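Local atomic coordinates of CaaX farnesyltransferase alpha subunit Ram2 (Aspergillus fumigatus, PDB entry 4L9P), a protein that forms the helical alpha subunit of protein farnesyltransferase, a heterodimer with a beta subunit that probably attaches isoprenoid groups to the CAAX ends of proteins. Residues A[26-31]-A[60-65]; A[54-59]-A[78-83]; A[96-101]-A[130-135]; A[104-109]-A[137-142]. The protein carries 1 engineered substitution. One frame throughout, in Å; residues are numbered along the deposited sequence.

Contact 1: residues A[26-31]-A[60-65]; sequences ASIKPI and LRAVMA. With EDO (1,2-ethanediol), chain G.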
# COMPACT_ATOMS: atom_id res chain seq x y z
N ALA A 26 34.78 -1.01 -27.86
CA ALA A 26 35.19 -2.14 -28.67
C ALA A 26 35.60 -3.38 -27.90
O ALA A 26 35.38 -4.47 -28.40
CB ALA A 26 36.37 -1.71 -29.64
N SER A 27 36.18 -3.24 -26.71
CA SER A 27 36.75 -4.36 -25.94
C SER A 27 35.72 -5.28 -25.30
O SER A 27 36.12 -6.26 -24.65
CB SER A 27 37.79 -3.89 -24.88
OG SER A 27 37.15 -3.20 -23.77
N ILE A 28 34.42 -5.00 -25.49
CA ILE A 28 33.38 -5.84 -24.87
C ILE A 28 32.24 -6.12 -25.86
O ILE A 28 31.90 -5.27 -26.64
CB ILE A 28 32.92 -5.24 -23.53
CG1 ILE A 28 32.21 -6.31 -22.68
CG2 ILE A 28 32.05 -4.01 -23.74
CD1 ILE A 28 31.87 -5.81 -21.24
N LYS A 29 31.74 -7.36 -25.89
CA LYS A 29 30.65 -7.77 -26.78
C LYS A 29 29.33 -7.71 -26.04
O LYS A 29 29.22 -8.28 -24.97
CB LYS A 29 30.84 -9.19 -27.28
CG LYS A 29 31.97 -9.29 -28.33
CD LYS A 29 32.34 -10.71 -28.66
CE LYS A 29 33.74 -10.78 -29.25
NZ LYS A 29 34.13 -12.18 -29.61
N PRO A 30 28.32 -7.09 -26.65
CA PRO A 30 27.01 -6.95 -25.97
C PRO A 30 26.32 -8.30 -25.91
O PRO A 30 26.64 -9.20 -26.71
CB PRO A 30 26.23 -6.01 -26.90
CG PRO A 30 26.95 -6.12 -28.26
CD PRO A 30 28.36 -6.39 -27.95
N ILE A 31 25.42 -8.46 -24.95
CA ILE A 31 24.59 -9.65 -24.83
C ILE A 31 23.18 -9.33 -25.30
O ILE A 31 22.47 -8.54 -24.67
CB ILE A 31 24.53 -10.14 -23.39
CG1 ILE A 31 25.91 -10.58 -22.88
CG2 ILE A 31 23.49 -11.30 -23.25
CD1 ILE A 31 25.84 -10.99 -21.42
N LEU A 60 24.67 -3.12 -21.28
CA LEU A 60 24.58 -3.19 -19.83
C LEU A 60 24.63 -4.66 -19.34
O LEU A 60 25.31 -4.97 -18.33
CB LEU A 60 23.25 -2.51 -19.36
CG LEU A 60 23.22 -2.44 -17.82
CD1 LEU A 60 24.25 -1.46 -17.27
CD2 LEU A 60 21.80 -2.08 -17.29
N ARG A 61 23.95 -5.54 -20.05
CA ARG A 61 24.03 -6.95 -19.67
C ARG A 61 25.49 -7.43 -19.67
O ARG A 61 25.92 -8.13 -18.76
CB ARG A 61 23.21 -7.85 -20.63
CG ARG A 61 21.75 -7.88 -20.27
CD ARG A 61 20.98 -8.96 -21.08
NE ARG A 61 20.74 -8.41 -22.39
CZ ARG A 61 19.68 -7.69 -22.76
NH1 ARG A 61 18.61 -7.50 -21.97
NH2 ARG A 61 19.69 -7.22 -23.98
N ALA A 62 26.26 -7.02 -20.68
CA ALA A 62 27.64 -7.45 -20.76
C ALA A 62 28.50 -6.89 -19.64
O ALA A 62 29.31 -7.60 -19.05
CB ALA A 62 28.24 -7.04 -22.14
N VAL A 63 28.40 -5.59 -19.36
CA VAL A 63 29.22 -5.03 -18.30
C VAL A 63 28.86 -5.61 -16.94
O VAL A 63 29.74 -5.86 -16.11
CB VAL A 63 29.30 -3.47 -18.28
CG1 VAL A 63 30.08 -3.00 -19.50
CG2 VAL A 63 27.94 -2.80 -18.23
N MET A 64 27.55 -5.80 -16.68
CA MET A 64 27.20 -6.33 -15.38
C MET A 64 27.65 -7.80 -15.23
O MET A 64 28.10 -8.21 -14.16
CB MET A 64 25.68 -6.21 -15.19
CG MET A 64 25.23 -4.75 -15.03
SD MET A 64 23.50 -4.57 -14.59
CE MET A 64 22.71 -5.52 -15.86
N ALA A 65 27.55 -8.57 -16.30
CA ALA A 65 28.02 -9.95 -16.27
C ALA A 65 29.54 -10.03 -15.96
O ALA A 65 30.01 -10.97 -15.31
CB ALA A 65 27.71 -10.64 -17.62
C1 EDO G . 15.79 -4.78 -23.23
O1 EDO G . 17.04 -5.41 -22.98
C2 EDO G . 14.84 -5.01 -22.08
O2 EDO G . 15.41 -4.60 -20.82

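Contact 2: residues A[54-59]-A[78-83]; sequences LEATSY and GDIISM. With EDO (1,2-ethanediol), chain G.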
# COMPACT_ATOMS: atom_id res chain seq x y z
N LEU A 54 17.46 -0.94 -26.93
CA LEU A 54 17.92 -2.32 -27.11
C LEU A 54 19.44 -2.38 -27.08
O LEU A 54 20.03 -3.22 -26.38
CB LEU A 54 17.43 -2.93 -28.45
CG LEU A 54 15.99 -3.36 -28.61
CD1 LEU A 54 15.74 -3.71 -30.09
CD2 LEU A 54 15.78 -4.55 -27.65
N GLU A 55 20.10 -1.46 -27.78
CA GLU A 55 21.55 -1.52 -27.84
C GLU A 55 22.16 -1.22 -26.47
O GLU A 55 23.02 -1.99 -25.97
CB GLU A 55 22.12 -0.54 -28.87
CG GLU A 55 23.63 -0.73 -28.92
CD GLU A 55 24.37 0.22 -29.80
OE1 GLU A 55 24.23 1.46 -29.67
OE2 GLU A 55 25.14 -0.29 -30.60
N ALA A 56 21.71 -0.15 -25.82
CA ALA A 56 22.29 0.25 -24.53
C ALA A 56 22.14 -0.89 -23.52
O ALA A 56 23.07 -1.23 -22.76
CB ALA A 56 21.65 1.57 -24.01
N THR A 57 20.94 -1.45 -23.44
CA THR A 57 20.73 -2.53 -22.47
C THR A 57 21.48 -3.81 -22.76
O THR A 57 21.83 -4.54 -21.83
CB THR A 57 19.20 -2.82 -22.27
OG1 THR A 57 18.61 -3.13 -23.55
CG2 THR A 57 18.47 -1.62 -21.62
N SER A 58 21.76 -4.10 -24.05
CA SER A 58 22.59 -5.25 -24.38
C SER A 58 24.05 -5.04 -23.91
O SER A 58 24.71 -5.97 -23.43
CB SER A 58 22.49 -5.55 -25.89
OG SER A 58 21.13 -5.82 -26.26
N TYR A 59 24.54 -3.81 -24.00
CA TYR A 59 25.86 -3.50 -23.41
C TYR A 59 25.80 -3.54 -21.88
O TYR A 59 26.75 -3.97 -21.23
CB TYR A 59 26.40 -2.11 -23.92
CG TYR A 59 27.08 -2.28 -25.26
CD1 TYR A 59 26.36 -2.24 -26.44
CD2 TYR A 59 28.41 -2.62 -25.31
CE1 TYR A 59 27.00 -2.46 -27.70
CE2 TYR A 59 29.03 -2.86 -26.54
CZ TYR A 59 28.31 -2.76 -27.69
OH TYR A 59 28.91 -2.97 -28.93
N GLY A 78 24.06 6.19 -16.91
CA GLY A 78 23.39 7.47 -17.02
C GLY A 78 22.55 7.55 -18.30
O GLY A 78 21.44 8.13 -18.29
N ASP A 79 23.08 6.93 -19.38
CA ASP A 79 22.34 6.94 -20.65
C ASP A 79 21.02 6.12 -20.50
O ASP A 79 19.92 6.55 -20.91
CB ASP A 79 23.24 6.32 -21.73
CG ASP A 79 22.67 6.48 -23.12
OD1 ASP A 79 21.81 7.37 -23.33
OD2 ASP A 79 23.09 5.73 -23.99
N ILE A 80 21.13 4.95 -19.88
CA ILE A 80 19.94 4.13 -19.71
C ILE A 80 18.94 4.82 -18.80
O ILE A 80 17.75 4.79 -19.06
CB ILE A 80 20.29 2.73 -19.16
CG1 ILE A 80 21.03 1.96 -20.31
CG2 ILE A 80 18.99 1.97 -18.77
CD1 ILE A 80 21.64 0.67 -19.91
N ILE A 81 19.41 5.43 -17.73
CA ILE A 81 18.53 6.21 -16.85
C ILE A 81 17.82 7.35 -17.58
O ILE A 81 16.62 7.60 -17.28
CB ILE A 81 19.31 6.72 -15.58
CG1 ILE A 81 19.55 5.53 -14.66
CG2 ILE A 81 18.54 7.87 -14.85
CD1 ILE A 81 20.62 5.78 -13.56
N SER A 82 18.51 7.98 -18.53
CA SER A 82 17.86 9.04 -19.33
C SER A 82 16.70 8.47 -20.16
O SER A 82 15.73 9.16 -20.41
CB SER A 82 18.88 9.77 -20.23
OG SER A 82 19.17 9.07 -21.43
N MET A 83 16.81 7.22 -20.58
CA MET A 83 15.73 6.58 -21.35
C MET A 83 14.64 5.97 -20.50
O MET A 83 13.47 5.98 -20.88
CB MET A 83 16.30 5.51 -22.30
CG MET A 83 17.09 6.14 -23.47
SD MET A 83 17.74 4.85 -24.55
CE MET A 83 19.15 4.33 -23.65
C1 EDO G . 15.79 -4.78 -23.23
O1 EDO G . 17.04 -5.41 -22.98
C2 EDO G . 14.84 -5.01 -22.08
O2 EDO G . 15.41 -4.60 -20.82

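Contact 3: residues A[96-101]-A[130-135]; sequences KILFAL and QVLMSS. With EDO (1,2-ethanediol), chain I.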
# COMPACT_ATOMS: atom_id res chain seq x y z
N LYS A 96 27.05 0.87 -7.27
CA LYS A 96 28.26 0.03 -7.11
C LYS A 96 29.46 0.68 -7.79
O LYS A 96 30.54 0.76 -7.18
CB LYS A 96 28.04 -1.33 -7.73
CG LYS A 96 27.11 -2.22 -6.96
CD LYS A 96 27.06 -3.58 -7.71
CE LYS A 96 26.22 -4.62 -6.98
NZ LYS A 96 26.35 -5.90 -7.75
N ILE A 97 29.27 1.17 -9.01
CA ILE A 97 30.40 1.78 -9.75
C ILE A 97 30.89 3.04 -9.04
O ILE A 97 32.08 3.24 -8.86
CB ILE A 97 29.99 2.17 -11.18
CG1 ILE A 97 29.55 0.93 -11.97
CG2 ILE A 97 31.17 2.89 -11.87
CD1 ILE A 97 28.81 1.25 -13.27
N LEU A 98 30.00 3.91 -8.59
CA LEU A 98 30.39 5.15 -7.94
C LEU A 98 31.25 4.87 -6.74
O LEU A 98 32.27 5.52 -6.56
CB LEU A 98 29.13 5.90 -7.47
CG LEU A 98 28.28 6.46 -8.60
CD1 LEU A 98 26.90 6.87 -8.01
CD2 LEU A 98 28.96 7.69 -9.20
N PHE A 99 30.85 3.91 -5.89
CA PHE A 99 31.68 3.59 -4.74
C PHE A 99 33.00 2.90 -5.14
O PHE A 99 34.08 3.27 -4.62
CB PHE A 99 30.86 2.78 -3.76
CG PHE A 99 29.91 3.62 -2.99
CD1 PHE A 99 30.36 4.46 -1.95
CD2 PHE A 99 28.56 3.60 -3.27
CE1 PHE A 99 29.46 5.26 -1.22
CE2 PHE A 99 27.67 4.37 -2.53
CZ PHE A 99 28.12 5.20 -1.53
N ALA A 100 32.95 1.95 -6.09
CA ALA A 100 34.17 1.23 -6.49
C ALA A 100 35.23 2.16 -7.09
O ALA A 100 36.45 1.95 -6.89
CB ALA A 100 33.81 0.16 -7.44
N LEU A 101 34.82 3.18 -7.80
CA LEU A 101 35.78 4.09 -8.43
C LEU A 101 36.13 5.30 -7.57
O LEU A 101 36.95 6.14 -7.98
CB LEU A 101 35.25 4.59 -9.77
CG LEU A 101 35.00 3.52 -10.82
CD1 LEU A 101 34.52 4.19 -12.11
CD2 LEU A 101 36.26 2.66 -11.06
N GLN A 130 19.46 8.11 -0.77
CA GLN A 130 19.75 7.61 0.58
C GLN A 130 21.04 6.74 0.59
O GLN A 130 21.88 6.86 1.51
CB GLN A 130 18.56 6.75 1.02
CG GLN A 130 18.76 6.11 2.41
CD GLN A 130 17.50 5.33 2.87
OE1 GLN A 130 16.34 5.71 2.54
NE2 GLN A 130 17.72 4.24 3.57
N VAL A 131 21.23 5.95 -0.45
CA VAL A 131 22.46 5.13 -0.59
C VAL A 131 23.68 6.06 -0.59
O VAL A 131 24.65 5.78 0.12
CB VAL A 131 22.38 4.26 -1.89
CG1 VAL A 131 23.73 3.58 -2.19
CG2 VAL A 131 21.27 3.21 -1.68
N LEU A 132 23.64 7.13 -1.36
CA LEU A 132 24.77 8.02 -1.43
C LEU A 132 24.97 8.80 -0.16
O LEU A 132 26.09 8.86 0.39
CB LEU A 132 24.57 9.03 -2.55
CG LEU A 132 24.39 8.49 -3.98
CD1 LEU A 132 23.98 9.69 -4.90
CD2 LEU A 132 25.63 7.81 -4.45
N MET A 133 23.88 9.40 0.35
CA MET A 133 23.99 10.31 1.47
C MET A 133 24.33 9.59 2.79
O MET A 133 24.86 10.21 3.75
CB MET A 133 22.63 11.01 1.62
CG MET A 133 22.63 12.21 2.61
SD MET A 133 23.72 13.56 2.14
CE MET A 133 23.17 13.91 0.50
N SER A 134 24.10 8.30 2.83
CA SER A 134 24.43 7.52 4.02
C SER A 134 25.94 7.33 4.18
O SER A 134 26.38 6.81 5.22
CB SER A 134 23.74 6.14 3.96
OG SER A 134 24.29 5.35 2.94
N SER A 135 26.74 7.68 3.17
CA SER A 135 28.19 7.46 3.30
C SER A 135 28.80 8.59 4.11
O SER A 135 28.98 9.72 3.57
CB SER A 135 28.82 7.43 1.94
OG SER A 135 30.24 7.27 2.16
C1 EDO I . 22.11 2.30 2.51
O1 EDO I . 21.37 1.09 2.36
C2 EDO I . 21.11 3.40 2.78
O2 EDO I . 20.21 3.03 3.84

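Contact 4: residues A[104-109]-A[137-142]; sequences DLNEEI and AHFPTL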
# COMPACT_ATOMS: atom_id res chain seq x y z
N ASP A 104 33.35 11.33 -7.01
CA ASP A 104 32.95 12.48 -6.18
C ASP A 104 31.41 12.43 -6.05
O ASP A 104 30.67 12.61 -7.03
CB ASP A 104 33.38 13.76 -6.94
CG ASP A 104 33.09 15.05 -6.17
OD1 ASP A 104 32.03 15.18 -5.52
OD2 ASP A 104 33.95 15.97 -6.18
N LEU A 105 30.95 12.19 -4.84
CA LEU A 105 29.49 12.06 -4.68
C LEU A 105 28.82 13.39 -4.53
O LEU A 105 27.56 13.42 -4.70
CB LEU A 105 29.19 11.16 -3.47
CG LEU A 105 29.77 9.72 -3.56
CD1 LEU A 105 29.25 8.86 -2.42
CD2 LEU A 105 29.50 9.04 -4.92
N ASN A 106 29.53 14.48 -4.28
CA ASN A 106 28.92 15.79 -4.39
C ASN A 106 28.47 16.02 -5.81
O ASN A 106 27.35 16.54 -6.05
CB ASN A 106 29.89 16.94 -4.02
CG ASN A 106 30.27 16.92 -2.57
OD1 ASN A 106 29.45 16.61 -1.70
ND2 ASN A 106 31.54 17.25 -2.29
N GLU A 107 29.32 15.65 -6.76
CA GLU A 107 28.95 15.79 -8.17
C GLU A 107 27.82 14.83 -8.56
O GLU A 107 26.92 15.20 -9.34
CB GLU A 107 30.17 15.58 -9.09
CG GLU A 107 31.11 16.75 -8.98
CD GLU A 107 32.36 16.58 -9.79
OE1 GLU A 107 32.56 15.47 -10.37
OE2 GLU A 107 33.16 17.56 -9.82
N GLU A 108 27.81 13.63 -7.99
CA GLU A 108 26.70 12.71 -8.22
C GLU A 108 25.39 13.30 -7.69
O GLU A 108 24.35 13.16 -8.40
CB GLU A 108 26.97 11.33 -7.60
CG GLU A 108 25.79 10.34 -7.73
CD GLU A 108 25.49 9.79 -9.14
OE1 GLU A 108 26.13 10.22 -10.14
OE2 GLU A 108 24.58 8.92 -9.26
N ILE A 109 25.40 13.89 -6.51
CA ILE A 109 24.16 14.51 -6.02
C ILE A 109 23.69 15.64 -6.93
O ILE A 109 22.49 15.73 -7.22
CB ILE A 109 24.30 14.99 -4.56
CG1 ILE A 109 24.39 13.77 -3.60
CG2 ILE A 109 23.19 15.94 -4.17
CD1 ILE A 109 23.05 13.07 -3.33
N ALA A 137 31.79 9.03 5.08
CA ALA A 137 33.11 9.42 4.56
C ALA A 137 32.91 10.56 3.57
O ALA A 137 33.72 11.50 3.52
CB ALA A 137 33.75 8.24 3.91
N HIS A 138 31.77 10.58 2.85
CA HIS A 138 31.55 11.61 1.85
C HIS A 138 30.68 12.77 2.37
O HIS A 138 30.80 13.92 1.90
CB HIS A 138 30.84 11.00 0.63
CG HIS A 138 31.68 10.01 -0.11
ND1 HIS A 138 31.80 8.69 0.27
CD2 HIS A 138 32.48 10.17 -1.20
CE1 HIS A 138 32.62 8.07 -0.56
NE2 HIS A 138 33.07 8.95 -1.44
N PHE A 139 29.73 12.46 3.24
CA PHE A 139 28.79 13.44 3.76
C PHE A 139 28.78 13.35 5.27
O PHE A 139 27.86 12.82 5.89
CB PHE A 139 27.37 13.13 3.23
CG PHE A 139 27.33 13.09 1.73
CD1 PHE A 139 27.32 14.30 1.00
CD2 PHE A 139 27.29 11.89 1.05
CE1 PHE A 139 27.27 14.32 -0.39
CE2 PHE A 139 27.22 11.88 -0.37
CZ PHE A 139 27.20 13.09 -1.10
N PRO A 140 29.82 13.92 5.91
CA PRO A 140 29.88 13.72 7.36
C PRO A 140 28.81 14.48 8.11
O PRO A 140 28.40 14.07 9.21
CB PRO A 140 31.29 14.23 7.75
CG PRO A 140 31.72 15.13 6.57
CD PRO A 140 31.06 14.51 5.34
N THR A 141 28.34 15.56 7.50
CA THR A 141 27.28 16.36 8.11
C THR A 141 26.29 16.73 7.02
O THR A 141 26.57 16.57 5.82
CB THR A 141 27.81 17.67 8.73
OG1 THR A 141 28.52 18.44 7.75
CG2 THR A 141 28.68 17.37 9.97
N LEU A 142 25.15 17.25 7.45
CA LEU A 142 24.08 17.64 6.54
C LEU A 142 24.65 18.63 5.51
O LEU A 142 25.15 19.73 5.88
CB LEU A 142 23.01 18.35 7.39
CG LEU A 142 21.86 18.93 6.57
CD1 LEU A 142 21.04 17.84 5.84
CD2 LEU A 142 20.96 19.76 7.46
O HOH W 1 30.27 16.50 1.13

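Contact 1: residues A[26-31]-A[60-65]
Pro-30 and Ala-62 mark the closest approach of the two backbones, 5.3 Å between their CA atoms, where the irregular chain 26-31 runs past the C-terminal part of helix 51-65. At this point the methyl group of Ala-62 faces the loop's main chain, its CB 3.2 Å from Lys-29 O. Ile-28 and Ile-31 flank that methyl on either side. The first extends CD1 to within 3.8 Å of Val-63 CG1, the two side chains meeting at about a right angle. The second brings its CD1 4.2 Å from Ala-65 CB, one helical turn beyond Arg-61.

The alpha subunit is a curved array of helices related to tetratricopeptide repeats, and here an N-terminal loop covers its first long helix. The polar part of the contact belongs to Arg-61, whose chain bends at chi3 (-79°) to place NE beside the loop. NE gives a straight bond to Ile-31 O at 2.9 Å (164° at the hydrogen), and NH2 reaches the same oxygen at 3.2 Å. The acceptor sits in the guanidinium plane, although NE stands above the carbonyl plane while NH2 lies in it. NH1 turns to other partners, O1 of a bound ethanediol at 2.8 Å and His-194 O of the beta subunit Ram1, linking the loop to the subunit interface.

Contact 2: residues A[54-59]-A[78-83]
Ala-56, Ile-80 and Met-83 form the tight part of this helix-helix contact. Ala-56 CB projects toward the facing helix and is met by two side chains one turn apart: Ile-80 CG1 at 3.8 Å and Met-83 CE at 3.7 Å. The side chain of Met-83 runs straight through chi2 and then bends at chi3 (-80°), which brings its terminal methyl onto the alanine. Ile-80 goes further, carrying CD1 to 3.7 Å from Ala-56 O, so that an apolar methyl lies against the main chain of the helix. The axes of the two short segments pass 10.1 Å apart, with 138° between their N-to-C directions.

Away from this centre the packing is looser and more polar. Thr-57 CG2 stays 4.3 Å from Ile-80 CD1, while its hydroxyl belongs to another environment: OG1 bonds to Tyr-53 O and accepts from O1 of an ethanediol at 2.8 Å. That diol also reaches Asp-148 of the beta subunit Ram1. On the other flank Asp-79 OD2 only grazes Ala-56 CB, at 4.4 Å, and takes its hydrogen bond from Tyr-19 OH.

Both helices belong to the start of the antiparallel helical array: Ala-56 also packs on Tyr-19 of helix 18-21, and Ile-80 reaches on to Val-90 of helix 88-100.

Contact 3: residues A[96-101]-A[130-135]
Phe-99 and Leu-98 reach from the end of helix 88-100 to Val-131, Leu-132 and Ser-135 near the end of helix 123-133. In the solenoid-like stack of antiparallel helices that makes up prenyltransferase alpha subunits, these two are not consecutive in the chain, since helix 105-118 comes between them in sequence. The nearest CA atoms, those of Phe-99 and Leu-132, are 8.9 Å apart, and side chains span the gap.

The apolar contacts are of two sorts. Between the leucines the meeting is methyl to methyl, Leu-98 CD1 lying 3.9 Å from Leu-132 CD2, with the chains crossing obliquely. Phe-99 works instead through the outer atoms of its ring: CE2 lies 4.0 Å from Val-131 CG1, and CE1 faces Ser-135 CB, which lies in the ring plane at 3.9 Å. Chi1 (-76°) sets Phe-99 CG anti to the carbonyl carbon. Glu-108 and Leu-105 of helix 105-118 pack beside the leucines and the ring respectively.

No hydrogen bond joins the two segments, and the polar side chains named here bond within their own segment or to outside partners. Ser-135 OG bonds to ND1 of His-138, and Gln-130 NE2 donates to O2 of an ethanediol at 2.8 Å. Val-131 O has a double role: the edge atom CZ of Phe-99 approaches it at 3.9 Å, and the OG of Ser-134 donates to it from above the carbonyl plane, at 2.9 Å.

Contact 4: residues A[104-109]-A[137-142]
Leu-105 and His-138 bring the backbones nearest, 6.9 Å between CA atoms, as the first turn of helix 105-118 meets the irregular chain that follows helix 123-133. Leu-105 meets two rings with different parts of its side chain. Its CD1, anti to CA (chi2 -172°), stands over the centre of the His-138 imidazole in a CH-pi contact, 3.6 Å from the centroid and 11° off the ring normal. Its CB, meanwhile, touches Phe-139 CZ at 3.6 Å. The same CZ is packed by Ile-109 CG1 at 3.8 Å, and Leu-105 O lies at the edge of that ring, in its plane.

Asn-106 passes alongside Phe-139 with OD1 3.4 Å from CE1. That oxygen accepts from a water at 2.9 Å, which donates its other hydrogen to His-138 O at 2.7 Å. Asp-104 is the N-cap of the helix, its OD1 accepting from Glu-107 N from above the carboxylate plane.

With no direct hydrogen bond between the segments, the helix start and the loop are held by Leu-105 and Ile-109 packing on the rings, so the join depends mainly on shape and burial, with the water bridging Asn-106 OD1 and His-138 O.

How the contacts relate
Contacts 2 and 4 are the buried pair, whereas contacts 1 and 3 lie partly open. Contacts 1 and 2 draw on successive turns of one helix, 51-65, and touch through a probable bond from Ile-31 N to Ser-58 O; one ethanediol binds to both, and the beta subunit meets contact 1 directly, contact 2 through that diol. Contacts 3 and 4 interlock further along the array, with Phe-139 packing against Leu-132 O and Met-133. Only contact 1, beside the subunit interface, has direct hydrogen bonds between its segments; contact 2 is packed by aliphatic side chains and methionine, contact 3 adds the edge of a phenylalanine ring, and contact 4 combines ring packing with one water bridge.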